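Local coordinates for protein polyphosphate kinase (Porphyromonas gingivalis, PDB 2O8R) that probably catalyses the reversible transfer of the terminal phosphate of ATP onto a growing polyphosphate chain, with magnesium as cofactor, at residues Y144-L149 / Y179-V184; L320-L325 / A681-L686. The protein carries 3 engineered substitutions. All blocks are in the same frame, centred on the assembly; numbering follows the deposited sequence.

Interaction 1: Y144-L149 / Y179-V184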
loop_
_atom_site.group_PDB
_atom_site.type_symbol
_atom_site.label_atom_id
_atom_site.label_comp_id
_atom_site.label_asym_id
_atom_site.label_seq_id
_atom_site.Cartn_x
_atom_site.Cartn_y
_atom_site.Cartn_z
ATOM N N TYR A 144 10.085 23.273 1.515
ATOM C CA TYR A 144 10.128 24.122 0.341
ATOM C C TYR A 144 9.680 25.513 0.760
ATOM O O TYR A 144 8.492 25.809 0.717
ATOM C CB TYR A 144 9.196 23.595 -0.728
ATOM C CG TYR A 144 9.583 22.252 -1.258
ATOM C CD1 TYR A 144 10.365 22.133 -2.389
ATOM C CD2 TYR A 144 9.138 21.086 -0.642
ATOM C CE1 TYR A 144 10.709 20.881 -2.897
ATOM C CE2 TYR A 144 9.474 19.836 -1.133
ATOM C CZ TYR A 144 10.257 19.738 -2.257
ATOM O OH TYR A 144 10.599 18.493 -2.724
ATOM N N PRO A 145 10.628 26.363 1.195
ATOM C CA PRO A 145 10.260 27.695 1.681
ATOM C C PRO A 145 9.754 28.533 0.538
ATOM O O PRO A 145 10.474 28.767 -0.432
ATOM C CB PRO A 145 11.576 28.262 2.214
ATOM C CG PRO A 145 12.486 27.073 2.350
ATOM C CD PRO A 145 12.080 26.134 1.268
HETATM N N MSE A 146 8.500 28.943 0.637
HETATM C CA MSE A 146 7.867 29.693 -0.435
HETATM C C MSE A 146 7.432 31.058 0.023
HETATM O O MSE A 146 6.461 31.179 0.774
HETATM C CB MSE A 146 6.659 28.946 -0.965
HETATM C CG MSE A 146 7.020 27.666 -1.677
HETATM SE SE MSE A 146 5.430 26.652 -2.124
HETATM C CE MSE A 146 4.903 26.054 -0.338
ATOM N N LEU A 147 8.172 32.077 -0.413
ATOM C CA LEU A 147 7.725 33.458 -0.293
ATOM C C LEU A 147 6.488 33.633 -1.148
ATOM O O LEU A 147 6.419 33.130 -2.268
ATOM C CB LEU A 147 8.805 34.425 -0.760
ATOM C CG LEU A 147 9.703 35.021 0.314
ATOM C CD1 LEU A 147 11.140 35.150 -0.204
ATOM C CD2 LEU A 147 9.136 36.363 0.749
ATOM N N LEU A 148 5.508 34.328 -0.594
ATOM C CA LEU A 148 4.260 34.586 -1.267
ATOM C C LEU A 148 4.268 35.994 -1.843
ATOM O O LEU A 148 4.147 36.969 -1.104
ATOM C CB LEU A 148 3.111 34.443 -0.278
ATOM C CG LEU A 148 2.844 33.048 0.279
ATOM C CD1 LEU A 148 1.772 33.160 1.349
ATOM C CD2 LEU A 148 2.426 32.077 -0.847
ATOM N N LEU A 149 4.436 36.101 -3.156
ATOM C CA LEU A 149 4.259 37.372 -3.848
ATOM C C LEU A 149 3.080 37.199 -4.800
ATOM O O LEU A 149 3.263 36.863 -5.969
ATOM C CB LEU A 149 5.538 37.788 -4.581
ATOM C CG LEU A 149 6.562 38.635 -3.812
ATOM C CD1 LEU A 149 7.078 37.952 -2.546
ATOM C CD2 LEU A 149 7.737 39.015 -4.704
ATOM N N TYR A 179 5.288 37.693 3.571
ATOM C CA TYR A 179 4.592 36.477 3.959
ATOM C C TYR A 179 5.134 35.271 3.236
ATOM O O TYR A 179 5.509 35.356 2.073
ATOM C CB TYR A 179 3.096 36.614 3.737
ATOM C CG TYR A 179 2.502 37.610 4.675
ATOM C CD1 TYR A 179 2.267 37.274 6.000
ATOM C CD2 TYR A 179 2.213 38.901 4.260
ATOM C CE1 TYR A 179 1.734 38.178 6.878
ATOM C CE2 TYR A 179 1.681 39.822 5.136
ATOM C CZ TYR A 179 1.446 39.453 6.449
ATOM O OH TYR A 179 0.915 40.355 7.346
ATOM N N ALA A 180 5.193 34.146 3.941
ATOM C CA ALA A 180 5.719 32.926 3.355
ATOM C C ALA A 180 4.880 31.703 3.695
ATOM O O ALA A 180 4.162 31.655 4.708
ATOM C CB ALA A 180 7.142 32.718 3.757
ATOM N N LEU A 181 4.973 30.714 2.823
ATOM C CA LEU A 181 4.235 29.493 2.997
ATOM C C LEU A 181 5.248 28.395 3.080
ATOM O O LEU A 181 6.116 28.305 2.209
ATOM C CB LEU A 181 3.349 29.258 1.778
ATOM C CG LEU A 181 2.325 28.128 1.814
ATOM C CD1 LEU A 181 1.197 28.454 2.767
ATOM C CD2 LEU A 181 1.776 27.927 0.430
ATOM N N LEU A 182 5.168 27.563 4.115
ATOM C CA LEU A 182 5.893 26.291 4.030
ATOM C C LEU A 182 5.132 25.007 4.390
ATOM O O LEU A 182 4.056 25.029 5.009
ATOM C CB LEU A 182 7.299 26.354 4.646
ATOM C CG LEU A 182 7.535 26.949 6.017
ATOM C CD1 LEU A 182 7.200 25.933 7.073
ATOM C CD2 LEU A 182 8.980 27.343 6.112
ATOM N N ASN A 183 5.714 23.895 3.946
ATOM C CA ASN A 183 5.087 22.592 4.020
ATOM C C ASN A 183 5.448 21.897 5.303
ATOM O O ASN A 183 6.550 22.064 5.817
ATOM C CB ASN A 183 5.534 21.733 2.835
ATOM C CG ASN A 183 7.032 21.793 2.598
ATOM O OD1 ASN A 183 7.661 22.840 2.745
ATOM N ND2 ASN A 183 7.612 20.667 2.233
ATOM N N VAL A 184 4.520 21.118 5.841
ATOM C CA VAL A 184 4.881 20.229 6.925
ATOM C C VAL A 184 4.930 18.821 6.344
ATOM O O VAL A 184 3.901 18.210 6.066
ATOM C CB VAL A 184 3.999 20.431 8.172
ATOM C CG1 VAL A 184 3.528 21.861 8.201
ATOM C CG2 VAL A 184 2.822 19.509 8.188
#

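Interaction 2: L320-L325 / A681-L686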
loop_
_atom_site.group_PDB
_atom_site.type_symbol
_atom_site.label_atom_id
_atom_site.label_comp_id
_atom_site.label_asym_id
_atom_site.label_seq_id
_atom_site.Cartn_x
_atom_site.Cartn_y
_atom_site.Cartn_z
ATOM N N LEU A 320 -8.973 -3.824 25.457
ATOM C CA LEU A 320 -8.555 -5.031 24.769
ATOM C C LEU A 320 -9.770 -5.733 24.192
ATOM O O LEU A 320 -10.666 -6.143 24.930
ATOM C CB LEU A 320 -7.796 -5.942 25.732
ATOM C CG LEU A 320 -7.798 -7.455 25.520
ATOM C CD1 LEU A 320 -6.865 -7.874 24.393
ATOM C CD2 LEU A 320 -7.417 -8.120 26.817
ATOM N N THR A 321 -9.807 -5.868 22.872
ATOM C CA THR A 321 -10.897 -6.589 22.235
ATOM C C THR A 321 -10.691 -8.103 22.372
ATOM O O THR A 321 -9.596 -8.606 22.145
ATOM C CB THR A 321 -11.045 -6.196 20.769
ATOM O OG1 THR A 321 -9.963 -6.758 20.027
ATOM C CG2 THR A 321 -11.060 -4.663 20.622
ATOM N N PRO A 322 -11.752 -8.834 22.754
ATOM C CA PRO A 322 -11.631 -10.251 23.070
ATOM C C PRO A 322 -11.353 -11.135 21.862
ATOM O O PRO A 322 -11.477 -10.703 20.714
ATOM C CB PRO A 322 -13.002 -10.608 23.654
ATOM C CG PRO A 322 -13.666 -9.308 23.957
ATOM C CD PRO A 322 -13.137 -8.373 22.913
ATOM N N GLU A 323 -10.979 -12.374 22.148
ATOM C CA GLU A 323 -10.613 -13.327 21.136
ATOM C C GLU A 323 -11.864 -13.780 20.434
ATOM O O GLU A 323 -12.818 -14.201 21.083
ATOM C CB GLU A 323 -9.925 -14.520 21.778
ATOM C CG GLU A 323 -9.089 -15.333 20.815
ATOM C CD GLU A 323 -8.464 -16.533 21.486
ATOM O OE1 GLU A 323 -9.031 -17.012 22.497
ATOM O OE2 GLU A 323 -7.405 -16.993 21.006
ATOM N N PRO A 324 -11.875 -13.671 19.102
ATOM C CA PRO A 324 -13.045 -14.036 18.312
ATOM C C PRO A 324 -13.408 -15.508 18.409
ATOM O O PRO A 324 -12.569 -16.378 18.187
ATOM C CB PRO A 324 -12.638 -13.675 16.886
ATOM C CG PRO A 324 -11.532 -12.684 17.043
ATOM C CD PRO A 324 -10.795 -13.126 18.265
ATOM N N LEU A 325 -14.672 -15.740 18.744
ATOM C CA LEU A 325 -15.273 -17.049 18.890
ATOM C C LEU A 325 -15.342 -17.859 17.614
ATOM O O LEU A 325 -15.343 -17.317 16.517
ATOM C CB LEU A 325 -16.709 -16.887 19.389
ATOM C CG LEU A 325 -16.866 -16.079 20.669
ATOM C CD1 LEU A 325 -18.318 -15.710 20.888
ATOM C CD2 LEU A 325 -16.282 -16.828 21.847
ATOM N N ALA A 681 -21.834 -7.324 26.382
ATOM C CA ALA A 681 -22.838 -8.335 26.687
ATOM C C ALA A 681 -23.086 -9.338 25.560
ATOM O O ALA A 681 -23.283 -10.531 25.817
ATOM C CB ALA A 681 -24.133 -7.669 27.093
ATOM N N ILE A 682 -23.086 -8.847 24.321
ATOM C CA ILE A 682 -23.319 -9.692 23.156
ATOM C C ILE A 682 -22.203 -10.724 23.041
ATOM O O ILE A 682 -22.454 -11.897 22.732
ATOM C CB ILE A 682 -23.416 -8.879 21.862
ATOM C CG1 ILE A 682 -24.752 -8.149 21.792
ATOM C CG2 ILE A 682 -23.278 -9.775 20.641
ATOM C CD1 ILE A 682 -24.884 -7.274 20.543
ATOM N N TYR A 683 -20.975 -10.296 23.318
ATOM C CA TYR A 683 -19.872 -11.228 23.303
ATOM C C TYR A 683 -20.039 -12.317 24.358
ATOM O O TYR A 683 -19.800 -13.493 24.072
ATOM C CB TYR A 683 -18.544 -10.527 23.478
ATOM C CG TYR A 683 -17.386 -11.494 23.440
ATOM C CD1 TYR A 683 -16.949 -12.031 22.234
ATOM C CD2 TYR A 683 -16.732 -11.882 24.606
ATOM C CE1 TYR A 683 -15.888 -12.920 22.180
ATOM C CE2 TYR A 683 -15.664 -12.776 24.564
ATOM C CZ TYR A 683 -15.251 -13.290 23.345
ATOM O OH TYR A 683 -14.201 -14.173 23.288
ATOM N N ARG A 684 -20.456 -11.928 25.564
ATOM C CA ARG A 684 -20.688 -12.908 26.630
ATOM C C ARG A 684 -21.803 -13.873 26.268
ATOM O O ARG A 684 -21.688 -15.077 26.500
ATOM C CB ARG A 684 -20.965 -12.231 27.971
ATOM C CG ARG A 684 -19.722 -11.596 28.572
ATOM C CD ARG A 684 -19.982 -10.913 29.899
ATOM N NE ARG A 684 -19.042 -9.809 30.094
ATOM C CZ ARG A 684 -19.383 -8.522 30.136
ATOM N NH1 ARG A 684 -20.661 -8.155 30.023
ATOM N NH2 ARG A 684 -18.443 -7.597 30.309
ATOM N N TYR A 685 -22.869 -13.335 25.684
ATOM C CA TYR A 685 -24.018 -14.133 25.268
ATOM C C TYR A 685 -23.604 -15.218 24.268
ATOM O O TYR A 685 -23.952 -16.386 24.436
ATOM C CB TYR A 685 -25.092 -13.201 24.690
ATOM C CG TYR A 685 -26.174 -13.866 23.870
ATOM C CD1 TYR A 685 -27.322 -14.365 24.465
ATOM C CD2 TYR A 685 -26.063 -13.964 22.491
ATOM C CE1 TYR A 685 -28.318 -14.967 23.707
ATOM C CE2 TYR A 685 -27.053 -14.552 21.732
ATOM C CZ TYR A 685 -28.180 -15.055 22.343
ATOM O OH TYR A 685 -29.165 -15.657 21.575
ATOM N N LEU A 686 -22.843 -14.820 23.249
ATOM C CA LEU A 686 -22.447 -15.707 22.164
ATOM C C LEU A 686 -21.403 -16.710 22.618
ATOM O O LEU A 686 -21.425 -17.865 22.201
ATOM C CB LEU A 686 -21.934 -14.906 20.963
ATOM C CG LEU A 686 -23.032 -14.222 20.139
ATOM C CD1 LEU A 686 -22.475 -13.187 19.198
ATOM C CD2 LEU A 686 -23.816 -15.247 19.364
#

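Interaction 1: Y144-L149 / Y179-V184
M146 and L181 face each other as a hydrogen-bonded pair of an antiparallel bridge, where the short strand 146-147 is the outermost strand, within this chain, of the mixed sheet in the middle domain of this PPK1-family kinase. Two backbone bonds join the pair: M146 N to L181 O, 2.9 Å, and L181 N to M146 O, the straighter one at 173°. One residue on, L147 and A180 make the non-hydrogen-bonded pair, and beyond it L148 N bonds Y179 O at 2.9 Å.

M146 is selenomethionine, and its side chain lies beside that of L181, the two running alongside with their tips in the same direction. CB sits 3.3 Å from L181 O, and CG follows a little farther from the same oxygen. The chain then bends at chi3 (-71°), which puts CE against L181: 3.7 Å from CD2, with L181 O at a similar distance. L148 CD2 also touches L181, 4.0 Å from its CB, the two side chains crossing at a slant. L181 also rests on I157 and on Y163 of strand 163-169.

Y144 stacks its ring on Y144 of the second subunit, and M146 packs on that same residue of the second subunit, so this strand takes part in the dimer contact.

Past the bridges, the N183 side chain takes over from the backbone. Its chi1 of 46° sets CG between the backbone N and the carbonyl carbon. OD1 accepts Y144 N at 2.8 Å, while ND2 lies near the plane of the Y144 ring, at its edge, 3.3 Å from CD2.

Interaction 2: L320-L325 / A681-L686
Y683 reaches out from helix 678-691 to the extended segment 320-325, and its ring and hydroxyl carry most of the contact. CG lies anti to the backbone N (chi1 -179°), on a CB that points toward the loop, and the ring beyond meets P322, E323 and L325.

The polar part is one hydrogen bond. Y683 OH donates to the backbone oxygen E323 O at 2.6 Å, lying in the plane of that carbonyl with a C=O...donor angle of 149°. Because the acceptor is main chain, the bond ties the tyrosine to the path of the loop, and the E323 carboxylate leads away from the helix.

A CH-pi contact comes next. P322 CB sits over one face of the Y683 ring, 3.8 Å from its centroid and 24° off the normal, displaced toward the rim on the side of CZ and CE2. P322 CG follows across CE2 and CD2, and the proline ring and the tyrosine pass one another head to tail.

The remaining contacts are apolar. L325 meets the ring obliquely, with CG 3.6 Å from Y683 CE1, and its CD2 lies near the hydroxyl oxygen. Its other branch turns to the next helical turn: L325 CD1 is 3.7 Å from L686 CB and equally near the L686 carbonyl carbon. Thus L325 bridges two side chains three residues apart on the helix.

Behind the contact, I682 and L686 pack on helix 636-651, and Y685 OH bonds D644; the loop is held by backbone bonds from L325 to Y351 and T353. The result is a loop-to-helix surface packing, in which the loop between strand 294-297 and helix 328-331 lies against the last modelled helix, 678-691.

In the fold
Interaction 1 is a buried pairing of beta strands, and interaction 2 a surface contact between a loop and a helix. They share no secondary-structure element and lie on opposite sides of the chain's centre, their centres about 52 Å apart. At 144-149 / 179-184 main-chain bonds do most of the work, joining pieces near in sequence beside the second subunit. At 320-325 / 681-686 a single tyrosine side chain supplies the hydrogen bond and the largest share of the buried surface of any one residue, joining segments more than 350 residues apart, with no other chain touching them. Both lie away from the predicted ATP, magnesium and phosphohistidine sites.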